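Side-chain contacts in thymine dioxygenase (Neurospora crassa, PDB 5C3Q), which probably hydroxylates the methyl group of thymine, binding thymine and 2-oxoglutarate beside a metal ion in a double-stranded beta-helix fold: residues A6-D11 with F47-N52; P57-H62 with K148-N153; G257-R262 with S301-I306. All coordinates share one frame; numbering follows the deposited sequence.

The three contacts lie around the double-stranded beta-helix, following one another along the chain without touching. Contact 1, at the edge of the main sheet, has its centre about 25 Å from that of contact 2 and about 24 Å from that of contact 3; contacts 2 and 3 are about 30 Å apart between centres. Two of them lie near the active site: the side chain of Tyr49 in contact 1 is about 9 Å from the bound 2-oxoglutarate, and that of Leu259 in contact 3 about 9 Å from thymine. Each is about 13 Å from the nickel ion. Contact 2 pairs helices away from the 2-oxoglutarate, thymine and metal sites, although strand 47-51 of contact 1 leads on to its helix 57-71.

Contact 1 (A6-D11 with F47-N52); sequences AAVNED and FIYLKN
Ala7 presses its methyl group onto the ring of Tyr49 at the edge of the main sheet of the double-stranded beta-helix. Strand 8-10 is the outermost strand there, and strand 13-19 runs between it and strand 47-51, so the two segments meet through side chains and share no hydrogen bond. A classic beta bulge sets Ala7 and Val8 together opposite Ile15 of strand 13-19, an irregularity at the point where the contact forms.

The tight part is a CH-pi contact. Ala7 CB stands 3.4 Å from the centroid of the Tyr49 ring, only 13° off the ring normal, and no ring atom is much farther from it than another: CG of Tyr49 is 3.4 Å from Ala7 CB, CZ 3.9 Å. Tyr49 reaches this position with CG turned away from its own carbonyl carbon and beside the backbone N (chi1 -78°). Ile248, in a loop, touches both residues; Tyr49 is buried, Ala7 only partly so.

Val8 forms the looser part. It crosses the far end of the ring at a slant, CG2 being 4.3 Å from Tyr49 CE1, while its side chain also meets Ile243 of strand 242-244. Beyond Val8 the strand opens to solvent: Asn9 and Glu10 are exposed and make no contact with segment 47-52. At the buried end the phenol is satisfied by the backbone, its OH hydrogen-bonding to Thr246 O, and Val8 CG2 comes no nearer to that same Tyr49 OH than 4.1 Å.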
ATOM      1  N   ALA A   6      17.454   0.516 -12.652  1.00 27.58           N
ATOM      2  CA  ALA A   6      16.092   0.115 -12.286  1.00 26.95           C
ATOM      3  C   ALA A   6      16.083  -0.809 -11.066  1.00 26.46           C
ATOM      4  O   ALA A   6      16.967  -1.647 -10.908  1.00 26.77           O
ATOM      5  CB  ALA A   6      15.408  -0.561 -13.464  1.00 26.83           C
ATOM      6  N   ALA A   7      15.094  -0.634 -10.198  1.00 26.29           N
ATOM      7  CA  ALA A   7      14.924  -1.508  -9.038  1.00 26.21           C
ATOM      8  C   ALA A   7      14.558  -2.919  -9.492  1.00 26.69           C
ATOM      9  O   ALA A   7      15.049  -3.900  -8.941  1.00 26.60           O
ATOM     10  CB  ALA A   7      13.851  -0.959  -8.111  1.00 25.84           C
ATOM     11  N   VAL A   8      13.694  -3.001 -10.500  1.00 26.74           N
ATOM     12  CA  VAL A   8      13.261  -4.270 -11.076  1.00 27.21           C
ATOM     13  C   VAL A   8      13.271  -4.158 -12.594  1.00 27.67           C
ATOM     14  O   VAL A   8      12.810  -3.166 -13.150  1.00 26.46           O
ATOM     15  CB  VAL A   8      11.834  -4.632 -10.610  1.00 26.78           C
ATOM     16  CG1 VAL A   8      11.354  -5.925 -11.254  1.00 27.41           C
ATOM     17  CG2 VAL A   8      11.785  -4.747  -9.096  1.00 26.65           C
ATOM     18  N   ASN A   9      13.801  -5.185 -13.254  1.00 29.57           N
ATOM     19  CA  ASN A   9      13.839  -5.240 -14.712  1.00 31.28           C
ATOM     20  C   ASN A   9      13.793  -6.686 -15.201  1.00 32.39           C
ATOM     21  O   ASN A   9      14.829  -7.289 -15.497  1.00 32.72           O
ATOM     22  CB  ASN A   9      15.087  -4.529 -15.242  1.00 32.51           C
ATOM     23  CG  ASN A   9      15.044  -4.310 -16.745  1.00 33.68           C
ATOM     24  OD1 ASN A   9      14.260  -4.937 -17.456  1.00 33.23           O
ATOM     25  ND2 ASN A   9      15.894  -3.414 -17.237  1.00 35.01           N
ATOM     26  N   GLU A  10      12.580  -7.233 -15.273  1.00 32.55           N
ATOM     27  CA  GLU A  10      12.366  -8.620 -15.669  1.00 33.35           C
ATOM     28  C   GLU A  10      11.018  -8.782 -16.369  1.00 31.78           C
ATOM     29  O   GLU A  10      10.017  -8.198 -15.952  1.00 29.49           O
ATOM     30  CB  GLU A  10      12.408  -9.538 -14.447  1.00 35.80           C
ATOM     31  CG  GLU A  10      13.765  -9.632 -13.767  1.00 39.29           C
ATOM     32  CD  GLU A  10      13.779 -10.569 -12.567  1.00 42.17           C
ATOM     33  OE1 GLU A  10      12.811 -11.347 -12.378  1.00 43.78           O
ATOM     34  OE2 GLU A  10      14.776 -10.533 -11.810  1.00 44.88           O
ATOM     35  N   ASP A  11      11.014  -9.569 -17.443  1.00 30.97           N
ATOM     36  CA  ASP A  11       9.792  -9.941 -18.155  1.00 30.31           C
ATOM     37  C   ASP A  11       8.986  -8.748 -18.669  1.00 29.00           C
ATOM     38  O   ASP A  11       7.758  -8.801 -18.738  1.00 28.60           O
ATOM     39  CB  ASP A  11       8.917 -10.827 -17.257  1.00 29.76           C
ATOM     40  CG  ASP A  11       7.951 -11.680 -18.045  1.00 30.20           C
ATOM     41  OD1 ASP A  11       8.390 -12.287 -19.041  1.00 30.51           O
ATOM     42  OD2 ASP A  11       6.757 -11.750 -17.670  1.00 30.44           O
ATOM     43  N   PHE A  47       4.394   1.160 -10.590  1.00 18.79           N
ATOM     44  CA  PHE A  47       5.223   1.006  -9.399  1.00 18.40           C
ATOM     45  C   PHE A  47       6.530   1.770  -9.602  1.00 18.75           C
ATOM     46  O   PHE A  47       7.071   1.783 -10.712  1.00 18.41           O
ATOM     47  CB  PHE A  47       5.579  -0.472  -9.197  1.00 18.73           C
ATOM     48  CG  PHE A  47       4.637  -1.221  -8.298  1.00 18.43           C
ATOM     49  CD1 PHE A  47       3.383  -1.614  -8.751  1.00 18.41           C
ATOM     50  CD2 PHE A  47       5.015  -1.560  -7.014  1.00 18.52           C
ATOM     51  CE1 PHE A  47       2.517  -2.312  -7.921  1.00 18.15           C
ATOM     52  CE2 PHE A  47       4.153  -2.258  -6.178  1.00 18.41           C
ATOM     53  CZ  PHE A  47       2.906  -2.638  -6.637  1.00 18.09           C
ATOM     54  N   ILE A  48       7.026   2.405  -8.538  1.00 18.55           N
ATOM     55  CA  ILE A  48       8.394   2.939  -8.497  1.00 19.02           C
ATOM     56  C   ILE A  48       9.035   2.630  -7.136  1.00 19.14           C
ATOM     57  O   ILE A  48       8.334   2.287  -6.178  1.00 18.99           O
ATOM     58  CB  ILE A  48       8.432   4.465  -8.756  1.00 19.35           C
ATOM     59  CG1 ILE A  48       7.704   5.229  -7.640  1.00 19.50           C
ATOM     60  CG2 ILE A  48       7.814   4.786 -10.115  1.00 19.38           C
ATOM     61  CD1 ILE A  48       7.795   6.737  -7.763  1.00 19.88           C
ATOM     62  N   TYR A  49      10.362   2.716  -7.068  1.00 19.43           N
ATOM     63  CA  TYR A  49      11.078   2.739  -5.788  1.00 19.93           C
ATOM     64  C   TYR A  49      11.618   4.148  -5.608  1.00 20.41           C
ATOM     65  O   TYR A  49      12.203   4.710  -6.542  1.00 20.44           O
ATOM     66  CB  TYR A  49      12.276   1.791  -5.776  1.00 20.31           C
ATOM     67  CG  TYR A  49      12.011   0.312  -5.579  1.00 20.25           C
ATOM     68  CD1 TYR A  49      11.035  -0.358  -6.307  1.00 20.06           C
ATOM     69  CD2 TYR A  49      12.810  -0.438  -4.712  1.00 20.70           C
ATOM     70  CE1 TYR A  49      10.837  -1.723  -6.151  1.00 20.24           C
ATOM     71  CE2 TYR A  49      12.621  -1.799  -4.548  1.00 20.61           C
ATOM     72  CZ  TYR A  49      11.637  -2.439  -5.268  1.00 20.68           C
ATOM     73  OH  TYR A  49      11.449  -3.795  -5.106  1.00 21.23           O
ATOM     74  N   LEU A  50      11.441   4.706  -4.416  1.00 20.55           N
ATOM     75  CA  LEU A  50      12.045   5.982  -4.065  1.00 21.11           C
ATOM     76  C   LEU A  50      13.119   5.786  -3.015  1.00 22.24           C
ATOM     77  O   LEU A  50      12.915   5.060  -2.045  1.00 22.49           O
ATOM     78  CB  LEU A  50      10.996   6.953  -3.528  1.00 20.67           C
ATOM     79  CG  LEU A  50       9.907   7.401  -4.498  1.00 20.28           C
ATOM     80  CD1 LEU A  50       8.957   8.346  -3.783  1.00 20.32           C
ATOM     81  CD2 LEU A  50      10.503   8.065  -5.734  1.00 20.59           C
ATOM     82  N   LYS A  51      14.257   6.444  -3.217  1.00 23.49           N
ATOM     83  CA  LYS A  51      15.318   6.524  -2.215  1.00 24.82           C
ATOM     84  C   LYS A  51      15.486   7.982  -1.787  1.00 25.46           C
ATOM     85  O   LYS A  51      14.983   8.893  -2.450  1.00 24.53           O
ATOM     86  CB  LYS A  51      16.641   5.957  -2.756  1.00 25.88           C
ATOM     87  CG  LYS A  51      17.187   6.649  -3.998  1.00 26.29           C
ATOM     88  CD  LYS A  51      18.332   5.867  -4.633  1.00 27.28           C
ATOM     89  CE  LYS A  51      19.656   6.099  -3.927  1.00 28.56           C
ATOM     90  NZ  LYS A  51      20.728   5.240  -4.509  1.00 29.43           N
ATOM     91  N   ASN A  52      16.183   8.186  -0.672  1.00 26.60           N
ATOM     92  CA  ASN A  52      16.417   9.519  -0.109  1.00 27.74           C
ATOM     93  C   ASN A  52      15.141  10.333   0.044  1.00 28.37           C
ATOM     94  O   ASN A  52      15.059  11.485  -0.393  1.00 28.87           O
ATOM     95  CB  ASN A  52      17.454  10.279  -0.939  1.00 28.55           C
ATOM     96  CG  ASN A  52      18.793   9.569  -0.980  1.00 29.26           C
ATOM     97  OD1 ASN A  52      19.132   8.817  -0.070  1.00 30.02           O
ATOM     98  ND2 ASN A  52      19.552   9.793  -2.039  1.00 29.77           N
TER

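Contact 2 (P57-H62 with K148-N153); sequences PDFREH and KSTMNN. With EDO (1,2-ethanediol), chain L.
Helices 57-71 and 147-173 pack against each other through Phe59 and His62 on one and Thr150 and Asn153 on the other. The short segments cross at 130° between their N-to-C directions, with axes 11.0 Å apart at closest approach, a spacing bridged by side chains.

The polar link is a single bond: His62 NE2 donates to Thr150 OG1 over 3.2 Å. It is bent, with an N-H...O angle of 137°, and the hydroxyl lies somewhat out of the imidazole plane. Thr150 OG1 has a stronger partner in Gly146 O, one turn back, so the histidine takes second place on an oxygen already held by its own helix. The imidazole leans on the threonine methyl too, His62 CD2 being 3.8 Å from Thr150 CG2.

Both helices flank the double-stranded beta-helix, and Phe59 supplies the aromatic part of their interface. With CG anti to the backbone N, its ring extends toward helix 147-173 and presents CZ to Asn153, 3.6 Å from ND2 and 3.7 Å from CG. Ring and amide planes are 39° apart, neither stacked nor perpendicular, and the amide is steadied by a hydrogen bond from Gln157 NE2 to Asn153 OD1. Thr150 O approaches the ring at its edge, 3.8 Å from Phe59 CZ.

Arg60 is directed elsewhere. Its extended chain brings NH2 to the backbone Thr251 O of the main sheet, and the same nitrogen donates to O1 of a 1,2-ethanediol, probably from the crystallisation liquor, 2.8 Å from Arg60 NH2.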
ATOM      1  N   PRO A  57      15.830   7.085   8.071  1.00 37.46           N
ATOM      2  CA  PRO A  57      15.932   5.629   8.259  1.00 37.28           C
ATOM      3  C   PRO A  57      15.917   5.168   9.719  1.00 37.43           C
ATOM      4  O   PRO A  57      15.379   4.099  10.005  1.00 36.74           O
ATOM      5  CB  PRO A  57      17.260   5.251   7.580  1.00 37.87           C
ATOM      6  CG  PRO A  57      17.935   6.521   7.212  1.00 38.28           C
ATOM      7  CD  PRO A  57      16.937   7.633   7.265  1.00 38.12           C
ATOM      8  N   ASP A  58      16.495   5.949  10.631  1.00 38.48           N
ATOM      9  CA  ASP A  58      16.478   5.574  12.051  1.00 39.09           C
ATOM     10  C   ASP A  58      15.068   5.669  12.641  1.00 37.35           C
ATOM     11  O   ASP A  58      14.700   4.856  13.483  1.00 37.17           O
ATOM     12  CB  ASP A  58      17.486   6.384  12.881  1.00 41.15           C
ATOM     13  CG  ASP A  58      17.130   7.858  12.985  1.00 42.64           C
ATOM     14  OD1 ASP A  58      16.708   8.450  11.968  1.00 43.33           O
ATOM     15  OD2 ASP A  58      17.288   8.426  14.089  1.00 44.25           O
ATOM     16  N   PHE A  59      14.278   6.640  12.187  1.00 36.68           N
ATOM     17  CA  PHE A  59      12.880   6.732  12.612  1.00 36.23           C
ATOM     18  C   PHE A  59      12.057   5.574  12.044  1.00 35.52           C
ATOM     19  O   PHE A  59      11.249   4.988  12.759  1.00 34.75           O
ATOM     20  CB  PHE A  59      12.246   8.077  12.236  1.00 35.90           C
ATOM     21  CG  PHE A  59      10.819   8.220  12.701  1.00 35.74           C
ATOM     22  CD1 PHE A  59      10.499   8.104  14.049  1.00 36.22           C
ATOM     23  CD2 PHE A  59       9.793   8.451  11.793  1.00 34.73           C
ATOM     24  CE1 PHE A  59       9.189   8.221  14.484  1.00 36.18           C
ATOM     25  CE2 PHE A  59       8.481   8.575  12.223  1.00 34.87           C
ATOM     26  CZ  PHE A  59       8.178   8.457  13.571  1.00 35.55           C
ATOM     27  N   ARG A  60      12.275   5.238  10.771  1.00 35.38           N
ATOM     28  CA  ARG A  60      11.606   4.084  10.147  1.00 35.51           C
ATOM     29  C   ARG A  60      11.913   2.787  10.899  1.00 35.01           C
ATOM     30  O   ARG A  60      11.025   1.971  11.133  1.00 33.75           O
ATOM     31  CB  ARG A  60      12.026   3.936   8.680  1.00 36.30           C
ATOM     32  CG  ARG A  60      11.666   2.591   8.052  1.00 37.78           C
ATOM     33  CD  ARG A  60      12.110   2.531   6.603  1.00 38.91           C
ATOM     34  NE  ARG A  60      11.884   1.225   5.990  1.00 39.75           N
ATOM     35  CZ  ARG A  60      12.050   0.958   4.693  1.00 39.93           C
ATOM     36  NH1 ARG A  60      11.818  -0.265   4.236  1.00 39.89           N
ATOM     37  NH2 ARG A  60      12.441   1.907   3.845  1.00 39.91           N
ATOM     38  N   GLU A  61      13.178   2.606  11.266  1.00 35.42           N
ATOM     39  CA  GLU A  61      13.603   1.439  12.041  1.00 36.13           C
ATOM     40  C   GLU A  61      12.862   1.366  13.385  1.00 35.05           C
ATOM     41  O   GLU A  61      12.390   0.304  13.787  1.00 33.84           O
ATOM     42  CB  GLU A  61      15.114   1.491  12.270  1.00 38.64           C
ATOM     43  CG  GLU A  61      15.748   0.160  12.631  1.00 40.93           C
ATOM     44  CD  GLU A  61      17.254   0.259  12.797  1.00 43.76           C
ATOM     45  OE1 GLU A  61      17.896   1.055  12.071  1.00 45.79           O
ATOM     46  OE2 GLU A  61      17.801  -0.466  13.655  1.00 45.94           O
ATOM     47  N   HIS A  62      12.759   2.509  14.058  1.00 34.42           N
ATOM     48  CA  HIS A  62      12.005   2.628  15.306  1.00 34.19           C
ATOM     49  C   HIS A  62      10.521   2.285  15.109  1.00 32.54           C
ATOM     50  O   HIS A  62       9.937   1.559  15.916  1.00 32.48           O
ATOM     51  CB  HIS A  62      12.156   4.044  15.876  1.00 35.20           C
ATOM     52  CG  HIS A  62      11.311   4.309  17.084  1.00 36.68           C
ATOM     53  ND1 HIS A  62      11.518   3.675  18.291  1.00 37.96           N
ATOM     54  CD2 HIS A  62      10.265   5.148  17.274  1.00 36.67           C
ATOM     55  CE1 HIS A  62      10.633   4.111  19.170  1.00 38.25           C
ATOM     56  NE2 HIS A  62       9.861   5.005  18.578  1.00 37.71           N
ATOM     57  N   LYS A 148       1.345   5.064  20.356  1.00 32.62           N
ATOM     58  CA  LYS A 148       0.470   6.030  19.692  1.00 33.01           C
ATOM     59  C   LYS A 148       1.252   7.201  19.104  1.00 32.77           C
ATOM     60  O   LYS A 148       1.050   7.562  17.944  1.00 31.50           O
ATOM     61  CB  LYS A 148      -0.598   6.569  20.648  1.00 34.34           C
ATOM     62  CG  LYS A 148      -1.525   7.597  20.007  1.00 34.57           C
ATOM     63  CD  LYS A 148      -2.265   8.442  21.032  1.00 36.03           C
ATOM     64  CE  LYS A 148      -3.564   7.793  21.461  1.00 36.52           C
ATOM     65  NZ  LYS A 148      -4.194   8.539  22.585  1.00 38.15           N
ATOM     66  N   SER A 149       2.131   7.791  19.910  1.00 33.42           N
ATOM     67  CA  SER A 149       2.892   8.970  19.492  1.00 33.88           C
ATOM     68  C   SER A 149       3.804   8.667  18.303  1.00 32.58           C
ATOM     69  O   SER A 149       3.968   9.498  17.414  1.00 32.11           O
ATOM     70  CB  SER A 149       3.718   9.517  20.658  1.00 35.16           C
ATOM     71  OG  SER A 149       4.561   8.510  21.198  1.00 36.44           O
ATOM     72  N   THR A 150       4.393   7.476  18.302  1.00 32.20           N
ATOM     73  CA  THR A 150       5.220   7.014  17.192  1.00 31.35           C
ATOM     74  C   THR A 150       4.404   6.898  15.902  1.00 30.07           C
ATOM     75  O   THR A 150       4.805   7.422  14.859  1.00 29.37           O
ATOM     76  CB  THR A 150       5.862   5.650  17.520  1.00 31.70           C
ATOM     77  OG1 THR A 150       6.765   5.802  18.623  1.00 32.60           O
ATOM     78  CG2 THR A 150       6.622   5.085  16.323  1.00 31.44           C
ATOM     79  N   MET A 151       3.266   6.214  15.981  1.00 29.24           N
ATOM     80  CA  MET A 151       2.441   5.941  14.804  1.00 28.49           C
ATOM     81  C   MET A 151       1.751   7.188  14.256  1.00 28.28           C
ATOM     82  O   MET A 151       1.614   7.328  13.045  1.00 27.90           O
ATOM     83  CB  MET A 151       1.406   4.853  15.109  1.00 28.32           C
ATOM     84  CG  MET A 151       2.023   3.489  15.371  1.00 28.43           C
ATOM     85  SD  MET A 151       3.041   2.942  13.988  1.00 28.13           S
ATOM     86  CE  MET A 151       4.046   1.683  14.762  1.00 28.35           C
ATOM     87  N   ASN A 152       1.317   8.086  15.137  1.00 29.06           N
ATOM     88  CA  ASN A 152       0.747   9.366  14.696  1.00 29.41           C
ATOM     89  C   ASN A 152       1.787  10.246  14.004  1.00 29.12           C
ATOM     90  O   ASN A 152       1.491  10.890  12.997  1.00 28.74           O
ATOM     91  CB  ASN A 152       0.113  10.119  15.869  1.00 30.30           C
ATOM     92  CG  ASN A 152      -1.261   9.588  16.225  1.00 30.85           C
ATOM     93  OD1 ASN A 152      -1.918   8.935  15.415  1.00 30.12           O
ATOM     94  ND2 ASN A 152      -1.706   9.874  17.441  1.00 32.01           N
ATOM     95  N   ASN A 153       2.999  10.267  14.555  1.00 29.55           N
ATOM     96  CA  ASN A 153       4.129  10.959  13.933  1.00 29.62           C
ATOM     97  C   ASN A 153       4.399  10.383  12.547  1.00 28.07           C
ATOM     98  O   ASN A 153       4.487  11.120  11.567  1.00 27.74           O
ATOM     99  CB  ASN A 153       5.375  10.826  14.819  1.00 31.42           C
ATOM    100  CG  ASN A 153       6.542  11.672  14.341  1.00 32.76           C
ATOM    101  OD1 ASN A 153       6.478  12.334  13.306  1.00 34.44           O
ATOM    102  ND2 ASN A 153       7.623  11.656  15.104  1.00 34.26           N
TER
HETATM  103  C1  EDO L 408      14.044   4.688   5.109  1.00 58.28           C
HETATM  104  O1  EDO L 408      12.841   4.617   4.336  1.00 59.17           O
HETATM  105  C2  EDO L 408      14.893   5.830   4.587  1.00 58.55           C
HETATM  106  O2  EDO L 408      14.071   6.988   4.420  1.00 59.22           O

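Contact 3 (G257-R262 with S301-I306); sequences GDLLAR and SYIEAI. With EDO (1,2-ethanediol), chain K.
Leu259 and Leu260, on the short helix that follows strand 251-256 of the double-stranded beta-helix, meet Ile303 and Ile306 in a buried apolar contact. The spacing is relaxed. Leu259 CG lies 4.4 Å from Ile303 CG1, and Leu260 CD1 is 4.5 Å from Ile306 CD1. Ile303 CG2 also rests against the helix backbone, 4.3 Å from Leu259 O.

Arg262 joins the segments through water. Its chain is fully extended from CG to NE; NE gives its N-H to a water 2.9 Å from Arg262 NE, which in turn donates to Ile303 O. With an alanine here, Ile303 O would probably lose this bridge to the helix, and Glu319 O the hydrogen bond it receives from NH2.

Farther out, Gly257 occupies the N-cap, and backbone bonds tie Asp258 to Asp218 and Leu259 to Tyr219, so the helix is fastened to residues of the metal site and the thymine pocket. Asp258 adds a salt bridge to Arg330 of helix 323-332. A 1,2-ethanediol, probably from the crystallisation liquor, accepts from both terminal nitrogens of the guanidinium, its O2 2.8 Å from Arg262 NH1 and its O1 3.2 Å from Arg262 NH2.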
ATOM      1  N   GLY A 257      -2.865   3.395  -6.956  1.00 18.65           N
ATOM      2  CA  GLY A 257      -4.063   2.609  -6.707  1.00 18.21           C
ATOM      3  C   GLY A 257      -5.144   2.823  -7.760  1.00 18.26           C
ATOM      4  O   GLY A 257      -5.003   3.642  -8.666  1.00 17.99           O
ATOM      5  N   ASP A 258      -6.247   2.100  -7.606  1.00 18.22           N
ATOM      6  CA  ASP A 258      -7.307   2.082  -8.609  1.00 18.61           C
ATOM      7  C   ASP A 258      -7.971   3.429  -8.812  1.00 18.99           C
ATOM      8  O   ASP A 258      -8.374   3.753  -9.923  1.00 19.30           O
ATOM      9  CB  ASP A 258      -8.341   1.007  -8.267  1.00 18.74           C
ATOM     10  CG  ASP A 258      -7.767  -0.397  -8.363  1.00 19.10           C
ATOM     11  OD1 ASP A 258      -6.735  -0.564  -9.059  1.00 18.88           O
ATOM     12  OD2 ASP A 258      -8.337  -1.330  -7.753  1.00 18.97           O
ATOM     13  N   LEU A 259      -8.074   4.225  -7.750  1.00 19.10           N
ATOM     14  CA  LEU A 259      -8.703   5.530  -7.862  1.00 19.53           C
ATOM     15  C   LEU A 259      -7.832   6.471  -8.710  1.00 18.80           C
ATOM     16  O   LEU A 259      -8.352   7.213  -9.547  1.00 18.56           O
ATOM     17  CB  LEU A 259      -8.990   6.112  -6.468  1.00 20.60           C
ATOM     18  CG  LEU A 259     -10.285   6.882  -6.181  1.00 22.39           C
ATOM     19  CD1 LEU A 259     -11.490   6.426  -6.998  1.00 23.05           C
ATOM     20  CD2 LEU A 259     -10.594   6.793  -4.688  1.00 22.89           C
ATOM     21  N   LEU A 260      -6.514   6.426  -8.524  1.00 18.20           N
ATOM     22  CA  LEU A 260      -5.613   7.244  -9.353  1.00 18.11           C
ATOM     23  C   LEU A 260      -5.624   6.781 -10.814  1.00 17.79           C
ATOM     24  O   LEU A 260      -5.632   7.600 -11.722  1.00 17.94           O
ATOM     25  CB  LEU A 260      -4.181   7.251  -8.798  1.00 17.80           C
ATOM     26  CG  LEU A 260      -3.149   8.086  -9.572  1.00 18.13           C
ATOM     27  CD1 LEU A 260      -3.608   9.526  -9.772  1.00 18.60           C
ATOM     28  CD2 LEU A 260      -1.809   8.065  -8.855  1.00 18.20           C
ATOM     29  N   ALA A 261      -5.635   5.472 -11.031  1.00 17.89           N
ATOM     30  CA  ALA A 261      -5.762   4.917 -12.382  1.00 18.31           C
ATOM     31  C   ALA A 261      -6.971   5.520 -13.089  1.00 18.96           C
ATOM     32  O   ALA A 261      -6.867   6.054 -14.192  1.00 18.87           O
ATOM     33  CB  ALA A 261      -5.891   3.401 -12.319  1.00 18.20           C
ATOM     34  N   ARG A 262      -8.110   5.452 -12.411  1.00 19.49           N
ATOM     35  CA  ARG A 262      -9.368   5.992 -12.916  1.00 20.79           C
ATOM     36  C   ARG A 262      -9.324   7.520 -13.082  1.00 20.99           C
ATOM     37  O   ARG A 262      -9.754   8.058 -14.097  1.00 21.03           O
ATOM     38  CB  ARG A 262     -10.479   5.610 -11.944  1.00 21.68           C
ATOM     39  CG  ARG A 262     -11.862   6.020 -12.379  1.00 23.01           C
ATOM     40  CD  ARG A 262     -12.846   5.850 -11.243  1.00 23.76           C
ATOM     41  NE  ARG A 262     -14.183   6.185 -11.715  1.00 24.63           N
ATOM     42  CZ  ARG A 262     -15.230   5.365 -11.726  1.00 24.95           C
ATOM     43  NH1 ARG A 262     -15.146   4.126 -11.250  1.00 24.23           N
ATOM     44  NH2 ARG A 262     -16.383   5.817 -12.204  1.00 25.83           N
ATOM     45  N   SER A 301     -13.836  14.345  -1.974  1.00 27.89           N
ATOM     46  CA  SER A 301     -13.416  14.655  -3.348  1.00 28.42           C
ATOM     47  C   SER A 301     -14.265  13.993  -4.420  1.00 28.52           C
ATOM     48  O   SER A 301     -14.632  12.827  -4.307  1.00 27.95           O
ATOM     49  CB  SER A 301     -11.960  14.237  -3.574  1.00 28.03           C
ATOM     50  OG  SER A 301     -11.084  15.063  -2.840  1.00 29.30           O
ATOM     51  N   TYR A 302     -14.550  14.755  -5.475  1.00 29.82           N
ATOM     52  CA  TYR A 302     -15.209  14.239  -6.662  1.00 30.42           C
ATOM     53  C   TYR A 302     -14.138  13.914  -7.698  1.00 29.54           C
ATOM     54  O   TYR A 302     -13.398  14.797  -8.124  1.00 29.70           O
ATOM     55  CB  TYR A 302     -16.189  15.274  -7.208  1.00 32.04           C
ATOM     56  CG  TYR A 302     -17.118  14.740  -8.269  1.00 33.62           C
ATOM     57  CD1 TYR A 302     -18.081  13.785  -7.959  1.00 34.16           C
ATOM     58  CD2 TYR A 302     -17.050  15.205  -9.580  1.00 34.90           C
ATOM     59  CE1 TYR A 302     -18.943  13.296  -8.927  1.00 35.36           C
ATOM     60  CE2 TYR A 302     -17.910  14.725 -10.555  1.00 35.98           C
ATOM     61  CZ  TYR A 302     -18.854  13.772 -10.225  1.00 36.29           C
ATOM     62  OH  TYR A 302     -19.711  13.295 -11.194  1.00 38.28           O
ATOM     63  N   ILE A 303     -14.059  12.647  -8.093  1.00 28.93           N
ATOM     64  CA  ILE A 303     -12.982  12.160  -8.957  1.00 28.60           C
ATOM     65  C   ILE A 303     -13.425  12.098 -10.419  1.00 29.27           C
ATOM     66  O   ILE A 303     -14.260  11.278 -10.786  1.00 29.38           O
ATOM     67  CB  ILE A 303     -12.495  10.768  -8.493  1.00 27.69           C
ATOM     68  CG1 ILE A 303     -12.001  10.824  -7.039  1.00 27.62           C
ATOM     69  CG2 ILE A 303     -11.404  10.217  -9.406  1.00 27.22           C
ATOM     70  CD1 ILE A 303     -10.855  11.785  -6.780  1.00 27.75           C
ATOM     71  N   GLU A 304     -12.855  12.974 -11.243  1.00 30.31           N
ATOM     72  CA  GLU A 304     -13.077  12.956 -12.693  1.00 31.91           C
ATOM     73  C   GLU A 304     -11.770  13.253 -13.428  1.00 31.46           C
ATOM     74  O   GLU A 304     -10.839  13.796 -12.847  1.00 31.68           O
ATOM     75  CB  GLU A 304     -14.175  13.946 -13.091  1.00 33.44           C
ATOM     76  CG  GLU A 304     -13.953  15.374 -12.616  1.00 35.08           C
ATOM     77  CD  GLU A 304     -15.189  16.248 -12.757  1.00 37.33           C
ATOM     78  OE1 GLU A 304     -15.266  17.275 -12.047  1.00 38.71           O
ATOM     79  OE2 GLU A 304     -16.086  15.914 -13.566  1.00 38.57           O
ATOM     80  N   ALA A 305     -11.710  12.890 -14.704  1.00 31.67           N
ATOM     81  CA  ALA A 305     -10.458  12.926 -15.477  1.00 31.37           C
ATOM     82  C   ALA A 305      -9.600  14.178 -15.242  1.00 30.92           C
ATOM     83  O   ALA A 305     -10.079  15.300 -15.368  1.00 31.88           O
ATOM     84  CB  ALA A 305     -10.754  12.762 -16.960  1.00 31.88           C
ATOM     85  N   ILE A 306      -8.326  13.961 -14.916  1.00 29.92           N
ATOM     86  CA  ILE A 306      -7.359  15.037 -14.672  1.00 29.53           C
ATOM     87  C   ILE A 306      -7.066  15.762 -15.989  1.00 29.93           C
ATOM     88  O   ILE A 306      -6.981  15.117 -17.033  1.00 29.52           O
ATOM     89  CB  ILE A 306      -6.042  14.463 -14.085  1.00 28.90           C
ATOM     90  CG1 ILE A 306      -6.300  13.815 -12.722  1.00 28.31           C
ATOM     91  CG2 ILE A 306      -4.973  15.540 -13.931  1.00 29.03           C
ATOM     92  CD1 ILE A 306      -5.251  12.806 -12.299  1.00 27.40           C
TER
HETATM   93  C1  EDO K 407     -18.910   3.796 -11.521  1.00 43.91           C
HETATM   94  O1  EDO K 407     -19.180   4.421 -12.785  1.00 47.04           O
HETATM   95  C2  EDO K 407     -17.968   2.621 -11.758  1.00 42.53           C
HETATM   96  O2  EDO K 407     -17.165   2.330 -10.607  1.00 41.62           O
HETATM   97  O   HOH W   1     -13.871   8.957 -12.540  1.00 33.28           O